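Long-range contacts in techylectin-5A (Tachypleus tridentatus, PDB 1JC9), which agglutinates erythrocytes and bacteria in horseshoe crab innate immunity by recognising acetyl group-containing substances on their surfaces: residues D45-A50 with N135-M140; Y79-T84 with E256-P261. One frame throughout, in Å; residues are numbered along the deposited sequence.

Interaction 1: D45-A50 with N135-M140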
loop_
_atom_site.group_PDB
_atom_site.type_symbol
_atom_site.label_atom_id
_atom_site.label_comp_id
_atom_site.label_asym_id
_atom_site.label_seq_id
_atom_site.Cartn_x
_atom_site.Cartn_y
_atom_site.Cartn_z
ATOM N N ASP A 45 16.003 -11.980 14.539
ATOM C CA ASP A 45 16.660 -10.776 15.025
ATOM C C ASP A 45 16.219 -9.539 14.228
ATOM O O ASP A 45 15.788 -8.547 14.814
ATOM C CB ASP A 45 18.181 -10.959 14.964
ATOM C CG ASP A 45 18.938 -9.739 15.445
ATOM O OD1 ASP A 45 19.032 -8.755 14.678
ATOM O OD2 ASP A 45 19.435 -9.763 16.595
ATOM N N PRO A 46 16.315 -9.577 12.885
ATOM C CA PRO A 46 15.894 -8.406 12.099
ATOM C C PRO A 46 14.373 -8.213 12.130
ATOM O O PRO A 46 13.620 -9.145 11.845
ATOM C CB PRO A 46 16.424 -8.720 10.703
ATOM C CG PRO A 46 16.371 -10.230 10.657
ATOM C CD PRO A 46 16.887 -10.623 12.016
ATOM N N THR A 47 13.932 -7.000 12.473
ATOM C CA THR A 47 12.506 -6.686 12.576
ATOM C C THR A 47 11.860 -6.158 11.294
ATOM O O THR A 47 10.628 -6.073 11.204
ATOM C CB THR A 47 12.251 -5.654 13.700
ATOM O OG1 THR A 47 12.850 -4.397 13.351
ATOM C CG2 THR A 47 12.845 -6.150 15.017
ATOM N N ASP A 48 12.686 -5.791 10.318
ATOM C CA ASP A 48 12.198 -5.283 9.037
ATOM C C ASP A 48 13.350 -5.225 8.041
ATOM O O ASP A 48 14.457 -5.660 8.340
ATOM C CB ASP A 48 11.575 -3.887 9.198
ATOM C CG ASP A 48 12.565 -2.855 9.717
ATOM O OD1 ASP A 48 13.777 -3.012 9.458
ATOM O OD2 ASP A 48 12.131 -1.879 10.371
ATOM N N CYS A 49 13.099 -4.677 6.857
ATOM C CA CYS A 49 14.140 -4.590 5.844
ATOM C C CYS A 49 15.278 -3.613 6.159
ATOM O O CYS A 49 16.380 -3.766 5.634
ATOM C CB CYS A 49 13.523 -4.240 4.500
ATOM S SG CYS A 49 12.425 -5.527 3.838
ATOM N N ALA A 50 15.022 -2.603 6.987
ATOM C CA ALA A 50 16.080 -1.659 7.346
ATOM C C ALA A 50 17.123 -2.422 8.163
ATOM O O ALA A 50 18.326 -2.228 7.984
ATOM C CB ALA A 50 15.508 -0.501 8.167
ATOM N N ASN A 135 3.449 -0.331 13.918
ATOM C CA ASN A 135 3.352 0.010 15.330
ATOM C C ASN A 135 4.593 -0.346 16.151
ATOM O O ASN A 135 4.710 0.095 17.291
ATOM C CB ASN A 135 2.111 -0.649 15.948
ATOM C CG ASN A 135 0.816 0.056 15.559
ATOM O OD1 ASN A 135 0.212 0.759 16.369
ATOM N ND2 ASN A 135 0.392 -0.120 14.312
ATOM N N GLN A 136 5.526 -1.120 15.590
ATOM C CA GLN A 136 6.725 -1.489 16.353
ATOM C C GLN A 136 7.673 -0.306 16.499
ATOM O O GLN A 136 8.546 -0.291 17.369
ATOM C CB GLN A 136 7.438 -2.706 15.734
ATOM C CG GLN A 136 7.990 -2.541 14.337
ATOM C CD GLN A 136 8.534 -3.857 13.795
ATOM O OE1 GLN A 136 8.371 -4.905 14.422
ATOM N NE2 GLN A 136 9.170 -3.811 12.632
ATOM N N ARG A 137 7.496 0.685 15.633
ATOM C CA ARG A 137 8.259 1.926 15.696
ATOM C C ARG A 137 7.735 2.916 14.674
ATOM O O ARG A 137 6.743 2.637 14.001
ATOM C CB ARG A 137 9.767 1.699 15.543
ATOM C CG ARG A 137 10.284 1.034 14.288
ATOM C CD ARG A 137 11.793 1.209 14.343
ATOM N NE ARG A 137 12.555 0.507 13.320
ATOM C CZ ARG A 137 12.900 -0.775 13.384
ATOM N NH1 ARG A 137 12.538 -1.515 14.428
ATOM N NH2 ARG A 137 13.650 -1.302 12.419
ATOM N N ASN A 138 8.376 4.075 14.565
ATOM C CA ASN A 138 7.895 5.099 13.643
ATOM C C ASN A 138 8.392 4.945 12.209
ATOM O O ASN A 138 9.591 4.963 11.943
ATOM C CB ASN A 138 8.242 6.485 14.191
ATOM C CG ASN A 138 7.481 7.593 13.494
ATOM O OD1 ASN A 138 6.329 7.418 13.099
ATOM N ND2 ASN A 138 8.115 8.750 13.355
ATOM N N TYR A 139 7.446 4.800 11.286
ATOM C CA TYR A 139 7.760 4.624 9.873
ATOM C C TYR A 139 7.206 5.711 8.972
ATOM O O TYR A 139 6.256 6.411 9.321
ATOM C CB TYR A 139 7.190 3.298 9.348
ATOM C CG TYR A 139 7.864 2.052 9.852
ATOM C CD1 TYR A 139 7.524 1.495 11.082
ATOM C CD2 TYR A 139 8.852 1.430 9.095
ATOM C CE1 TYR A 139 8.158 0.341 11.546
ATOM C CE2 TYR A 139 9.491 0.286 9.546
ATOM C CZ TYR A 139 9.143 -0.253 10.769
ATOM O OH TYR A 139 9.792 -1.379 11.205
ATOM N N MET A 140 7.818 5.838 7.801
ATOM C CA MET A 140 7.339 6.761 6.786
ATOM C C MET A 140 6.960 5.822 5.646
ATOM O O MET A 140 7.531 4.734 5.523
ATOM C CB MET A 140 8.431 7.740 6.334
ATOM C CG MET A 140 9.668 7.109 5.719
ATOM S SD MET A 140 10.766 8.370 5.005
ATOM C CE MET A 140 11.021 9.436 6.415
#

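Interaction 2: Y79-T84 with E256-P261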
loop_
_atom_site.group_PDB
_atom_site.type_symbol
_atom_site.label_atom_id
_atom_site.label_comp_id
_atom_site.label_asym_id
_atom_site.label_seq_id
_atom_site.Cartn_x
_atom_site.Cartn_y
_atom_site.Cartn_z
ATOM N N TYR A 79 9.221 -8.584 0.986
ATOM C CA TYR A 79 10.090 -8.194 -0.104
ATOM C C TYR A 79 10.793 -6.915 0.302
ATOM O O TYR A 79 10.157 -5.938 0.704
ATOM C CB TYR A 79 9.308 -7.967 -1.394
ATOM C CG TYR A 79 10.224 -7.746 -2.570
ATOM C CD1 TYR A 79 10.811 -6.500 -2.803
ATOM C CD2 TYR A 79 10.549 -8.799 -3.424
ATOM C CE1 TYR A 79 11.701 -6.310 -3.859
ATOM C CE2 TYR A 79 11.434 -8.620 -4.479
ATOM C CZ TYR A 79 12.006 -7.378 -4.691
ATOM O OH TYR A 79 12.885 -7.213 -5.733
ATOM N N CYS A 80 12.116 -6.933 0.211
ATOM C CA CYS A 80 12.917 -5.777 0.565
ATOM C C CYS A 80 13.455 -5.072 -0.676
ATOM O O CYS A 80 14.105 -5.687 -1.517
ATOM C CB CYS A 80 14.106 -6.198 1.427
ATOM S SG CYS A 80 13.712 -6.883 3.065
ATOM N N ASP A 81 13.161 -3.783 -0.792
ATOM C CA ASP A 81 13.664 -2.979 -1.897
ATOM C C ASP A 81 14.936 -2.358 -1.323
ATOM O O ASP A 81 14.866 -1.469 -0.472
ATOM C CB ASP A 81 12.662 -1.883 -2.260
ATOM C CG ASP A 81 13.226 -0.869 -3.244
ATOM O OD1 ASP A 81 14.440 -0.925 -3.551
ATOM O OD2 ASP A 81 12.451 -0.005 -3.700
ATOM N N MET A 82 16.093 -2.838 -1.769
ATOM C CA MET A 82 17.366 -2.331 -1.269
ATOM C C MET A 82 18.025 -1.339 -2.220
ATOM O O MET A 82 19.178 -0.956 -2.020
ATOM C CB MET A 82 18.330 -3.495 -1.013
ATOM C CG MET A 82 17.778 -4.542 -0.057
ATOM S SD MET A 82 17.294 -3.801 1.506
ATOM C CE MET A 82 17.929 -5.025 2.665
ATOM N N GLU A 83 17.294 -0.905 -3.239
ATOM C CA GLU A 83 17.858 0.013 -4.218
ATOM C C GLU A 83 17.372 1.457 -4.138
ATOM O O GLU A 83 18.169 2.388 -4.208
ATOM C CB GLU A 83 17.611 -0.542 -5.621
ATOM C CG GLU A 83 18.421 -1.799 -5.914
ATOM C CD GLU A 83 17.833 -2.625 -7.039
ATOM O OE1 GLU A 83 17.552 -2.052 -8.114
ATOM O OE2 GLU A 83 17.653 -3.850 -6.848
ATOM N N THR A 84 16.072 1.648 -3.981
ATOM C CA THR A 84 15.514 2.992 -3.923
ATOM C C THR A 84 16.045 3.854 -2.782
ATOM O O THR A 84 15.949 3.487 -1.612
ATOM C CB THR A 84 13.982 2.938 -3.815
ATOM O OG1 THR A 84 13.462 2.133 -4.881
ATOM C CG2 THR A 84 13.398 4.330 -3.907
ATOM N N GLU A 256 3.951 0.764 -6.152
ATOM C CA GLU A 256 4.447 0.059 -4.976
ATOM C C GLU A 256 4.312 0.956 -3.761
ATOM O O GLU A 256 4.506 2.167 -3.849
ATOM C CB GLU A 256 5.929 -0.313 -5.107
ATOM C CG GLU A 256 6.287 -1.306 -6.194
ATOM C CD GLU A 256 7.742 -1.737 -6.099
ATOM O OE1 GLU A 256 8.562 -0.953 -5.575
ATOM O OE2 GLU A 256 8.070 -2.852 -6.554
ATOM N N MET A 257 3.970 0.347 -2.631
ATOM C CA MET A 257 3.854 1.051 -1.363
ATOM C C MET A 257 4.901 0.363 -0.491
ATOM O O MET A 257 4.942 -0.865 -0.417
ATOM C CB MET A 257 2.448 0.879 -0.786
ATOM C CG MET A 257 1.372 1.577 -1.620
ATOM S SD MET A 257 -0.313 1.092 -1.192
ATOM C CE MET A 257 -0.425 1.718 0.488
ATOM N N LYS A 258 5.764 1.148 0.146
ATOM C CA LYS A 258 6.828 0.584 0.969
ATOM C C LYS A 258 7.135 1.473 2.166
ATOM O O LYS A 258 6.990 2.699 2.095
ATOM C CB LYS A 258 8.081 0.404 0.109
ATOM C CG LYS A 258 8.554 1.706 -0.542
ATOM C CD LYS A 258 9.564 1.477 -1.665
ATOM C CE LYS A 258 8.900 0.872 -2.885
ATOM N NZ LYS A 258 9.830 0.789 -4.044
ATOM N N ILE A 259 7.573 0.855 3.263
ATOM C CA ILE A 259 7.881 1.603 4.474
ATOM C C ILE A 259 9.330 1.463 4.938
ATOM O O ILE A 259 10.001 0.477 4.637
ATOM C CB ILE A 259 6.897 1.210 5.621
ATOM C CG1 ILE A 259 6.890 -0.301 5.858
ATOM C CG2 ILE A 259 5.479 1.607 5.234
ATOM C CD1 ILE A 259 8.107 -0.833 6.536
ATOM N N ARG A 260 9.811 2.476 5.653
ATOM C CA ARG A 260 11.177 2.504 6.181
ATOM C C ARG A 260 11.153 3.370 7.434
ATOM O O ARG A 260 10.439 4.369 7.483
ATOM C CB ARG A 260 12.139 3.114 5.154
ATOM C CG ARG A 260 13.606 3.076 5.563
ATOM C CD ARG A 260 14.529 3.436 4.402
ATOM N NE ARG A 260 14.545 4.864 4.101
ATOM C CZ ARG A 260 15.255 5.403 3.112
ATOM N NH1 ARG A 260 16.001 4.630 2.332
ATOM N NH2 ARG A 260 15.229 6.714 2.908
ATOM N N PRO A 261 11.930 3.003 8.464
ATOM C CA PRO A 261 11.935 3.807 9.690
ATOM C C PRO A 261 12.324 5.260 9.433
ATOM O O PRO A 261 13.193 5.542 8.609
ATOM C CB PRO A 261 12.953 3.086 10.576
ATOM C CG PRO A 261 12.876 1.670 10.105
ATOM C CD PRO A 261 12.815 1.835 8.600
#

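Interaction 1: D45-A50 with N135-M140
D48 receives two side chains of the 135-140 segment on one carboxylate oxygen. D48 OD2 takes the hydroxyl of Y139 on its anti lone pair, OH to OD2 2.5 Å, the groups meeting tip to tip with the carboxylate nearly perpendicular to the ring. D48 OD2 also forms a salt bridge with R137 NH2 at 2.6 Å, over a face of the guanidinium, the planes standing 69° apart. The R137 chain runs extended from CG to NE (chi2 169°, chi3 173°), carrying the guanidinium out to D48 and T47. At that group's edge lies T47 OG1, 3.1 Å from R137 NH1; this hydroxyl is also hydrogen-bonded to D51. Q136 NE2 spends both hydrogens in its own amide plane, one on T47 O at 3.0 Å and one on Y139 OH at 2.9 Å, steadying the phenol that holds D48. The bond from K68 N to Q136 OE1 is consistent with this amide orientation. On the other branch of D48, OD1 accepts from D51 N and, weakly, from A50 N, capping helix 49-54. The contact ties the N-terminus of that helix to the turn between helix 127-136 and strand 139-146, with P261 of strand 250-261 packed against D48 and R137.

Interaction 2: Y79-T84 with E256-P261
K258 and D81 meet obliquely, the ammonium of the lysine closing on the carboxylate in a salt bridge, K258 NZ to D81 OD2 2.8 Å, that uses the anti lone pair of the oxygen. The lysine sets out toward the 79-84 segment, and a bend at chi3 (71°) swings its end toward E256, leaving NZ within reach of both acids. On its own strand K258 NZ also pairs with E256 OE1 at 2.6 Å, meeting that oxygen nearly end-on, and D144 of the adjacent strand 139-146 supplies a further salt bridge. The aspartate is held from its other side: CG stands anti to the backbone N (chi1 170°), and the chain folds back over the carboxylate. T84 OG1 donates to the syn lone pair of D81 OD2 at 2.6 Å. D81 OD1 accepts from E83 N at 2.9 Å, an Asx turn, and from T84 N at 3.1 Å, the wider Asx motif, where strand 76-81 ends. Farther along, R260 bends toward T84 but bonds instead to G87 O and D85. D81 OD2 and E256 OE1 lie 4.4 Å apart, and their mutual repulsion is probably offset by the ammonium of K258, which bridges them. In this buried setting, three carboxylates around one ammonium probably keep the lysine protonated, while the four donors on D81, and K258 and R94 beside E256, probably keep those acids ionised.

The two interactions lie with their centres about 11 Å apart on the same side of the molecule, away from the calcium and acetyl-sugar sites, and all four segments belong to the fibrinogen C-terminal domain. Along the chain they interleave: 45-50, 79-84, 135-140, 256-261. The C49-C80 disulfide joins their first segments, SG to SG 2.0 Å, linking helix 49-54 to strand 76-81. Their second segments are joined through the antiparallel pairing of strands 139-146 and 250-261, where M140 N lies 3.0 Å from R260 O in a probable hydrogen bond. The two contacts, the disulfide and the strand pairing together tie the beginning of the modelled chain to strand 250-261.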